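PDB 4AK9: cpftsy from Physcomitrella patens, which probably acts as the chloroplast signal recognition particle receptor, a GTPase of the SRP family that takes part in protein targeting during chloroplast biogenesis. Local coordinates for residues A[59-65]-A[277-283]. Numbering follows the deposited sequence.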
# COMPACT_ATOMS: atom_id res chain seq x y z
N SER A 59 -4.92 -1.95 5.97
CA SER A 59 -5.25 -3.11 5.15
C SER A 59 -5.37 -2.81 3.65
O SER A 59 -5.84 -3.65 2.88
CB SER A 59 -6.50 -3.82 5.67
OG SER A 59 -6.23 -4.48 6.91
N ASP A 60 -4.91 -1.65 3.19
CA ASP A 60 -4.98 -1.32 1.76
C ASP A 60 -6.35 -1.19 1.10
O ASP A 60 -6.50 -1.42 -0.10
CB ASP A 60 -4.08 -2.25 0.93
CG ASP A 60 -2.72 -1.63 0.68
OD1 ASP A 60 -2.45 -0.53 1.23
OD2 ASP A 60 -1.92 -2.23 -0.06
N PHE A 61 -7.36 -0.84 1.89
CA PHE A 61 -8.39 0.03 1.34
C PHE A 61 -7.67 1.35 1.02
O PHE A 61 -7.12 2.00 1.93
CB PHE A 61 -9.48 0.26 2.38
CG PHE A 61 -10.23 -0.97 2.77
CD1 PHE A 61 -9.71 -1.86 3.71
CD2 PHE A 61 -11.47 -1.24 2.22
CE1 PHE A 61 -10.39 -2.98 4.09
CE2 PHE A 61 -12.17 -2.38 2.59
CZ PHE A 61 -11.64 -3.25 3.53
N GLY A 62 -7.61 1.73 -0.26
CA GLY A 62 -6.84 2.91 -0.63
C GLY A 62 -7.47 4.22 -0.16
O GLY A 62 -8.65 4.23 0.24
N PRO A 63 -6.71 5.33 -0.21
CA PRO A 63 -7.25 6.59 0.35
C PRO A 63 -8.64 6.94 -0.20
O PRO A 63 -9.53 7.30 0.57
CB PRO A 63 -6.21 7.64 -0.08
CG PRO A 63 -4.88 6.83 -0.05
CD PRO A 63 -5.29 5.45 -0.61
N LYS A 64 -8.85 6.82 -1.50
CA LYS A 64 -10.16 7.17 -2.03
C LYS A 64 -11.28 6.22 -1.61
O LYS A 64 -12.40 6.66 -1.35
CB LYS A 64 -10.13 7.30 -3.54
CG LYS A 64 -9.30 8.48 -3.97
CD LYS A 64 -9.33 8.61 -5.47
CE LYS A 64 -8.00 9.17 -5.96
NZ LYS A 64 -7.39 8.30 -7.02
N THR A 65 -10.97 4.93 -1.55
CA THR A 65 -11.97 3.91 -1.19
C THR A 65 -12.33 4.04 0.31
O THR A 65 -13.53 4.02 0.69
CB THR A 65 -11.41 2.48 -1.49
OG1 THR A 65 -11.12 2.37 -2.90
CG2 THR A 65 -12.40 1.38 -1.09
N ARG A 277 -2.96 -7.13 3.53
CA ARG A 277 -3.44 -6.04 2.67
C ARG A 277 -4.65 -6.46 1.84
O ARG A 277 -4.80 -6.00 0.70
CB ARG A 277 -2.28 -5.51 1.77
CG ARG A 277 -1.07 -5.06 2.62
CD ARG A 277 0.24 -4.95 1.80
NE ARG A 277 0.17 -3.76 0.98
CZ ARG A 277 1.18 -3.20 0.32
NH1 ARG A 277 2.39 -3.74 0.38
NH2 ARG A 277 0.95 -2.10 -0.38
N GLY A 278 -5.52 -7.29 2.41
CA GLY A 278 -6.70 -7.81 1.72
C GLY A 278 -7.74 -6.79 1.25
O GLY A 278 -8.57 -7.11 0.37
N GLY A 279 -7.68 -5.57 1.79
CA GLY A 279 -8.55 -4.48 1.36
C GLY A 279 -8.30 -4.11 -0.09
O GLY A 279 -9.13 -3.46 -0.74
N CYS A 280 -7.16 -4.55 -0.65
CA CYS A 280 -6.85 -4.26 -2.05
C CYS A 280 -7.92 -4.83 -3.00
O CYS A 280 -8.16 -4.27 -4.07
CB CYS A 280 -5.45 -4.76 -2.45
SG CYS A 280 -5.28 -6.56 -2.54
N VAL A 281 -8.58 -5.91 -2.59
CA VAL A 281 -9.72 -6.44 -3.34
C VAL A 281 -10.80 -5.36 -3.54
O VAL A 281 -11.37 -5.22 -4.65
CB VAL A 281 -10.32 -7.66 -2.62
CG1 VAL A 281 -11.60 -8.14 -3.31
CG2 VAL A 281 -9.28 -8.78 -2.57
N VAL A 282 -11.13 -4.65 -2.48
CA VAL A 282 -12.17 -3.63 -2.55
C VAL A 282 -11.70 -2.45 -3.38
O VAL A 282 -12.42 -1.94 -4.24
CB VAL A 282 -12.56 -3.17 -1.11
CG1 VAL A 282 -13.73 -2.14 -1.19
CG2 VAL A 282 -12.94 -4.39 -0.30
N SER A 283 -10.47 -2.04 -3.16
CA SER A 283 -9.92 -0.90 -3.88
C SER A 283 -9.87 -1.12 -5.37
O SER A 283 -10.15 -0.20 -6.15
CB SER A 283 -8.51 -0.60 -3.37
OG SER A 283 -8.56 -0.30 -1.96
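Asp60, Arg277 and Ser283 give up the most surface where the loop between helices 45-58 and 63-78 meets the start of helix 280-288. Asp60, with its positive phi, is the C-prime residue of the Schellman motif that closes helix 45-58, and its side chain turns to Arg277: OD2 accepts from NE at 2.8 Å and from NH2 at 2.9 Å, a salt bridge along the guanidinium edge. The same OD2 also takes the backbone N of Leu249, while OD1 pairs with Arg277 of the second subunit in the assembly, so that Asp60 is bonded within its own chain and across to the other copy. Further along, Ser283 OG bridges two backbone groups of the loop, donating to Asp60 O (3.0 Å) and accepting from Gly62 N (2.8 Å), just ahead of helix 63-78. Between these polar points the two backbones are in direct contact at Gly279, whose N makes a weak hydrogen bond (2.9 Å) to Ser59 O and whose CA lies over the face of the Phe61 ring in a CH-pi contact, 3.8 Å from the centroid. A beta carbon there would collide with Phe61 CD1 and Ser59 O. Phe61 CE2 and Val282 CG2 (3.6 Å) continue the apolar packing, joined by Ile96 of helix 85-101. The arrangement is a buried interface between the N-terminal helical bundle and the GTPase domain, the NG architecture characteristic of SRP GTPases such as FtsY.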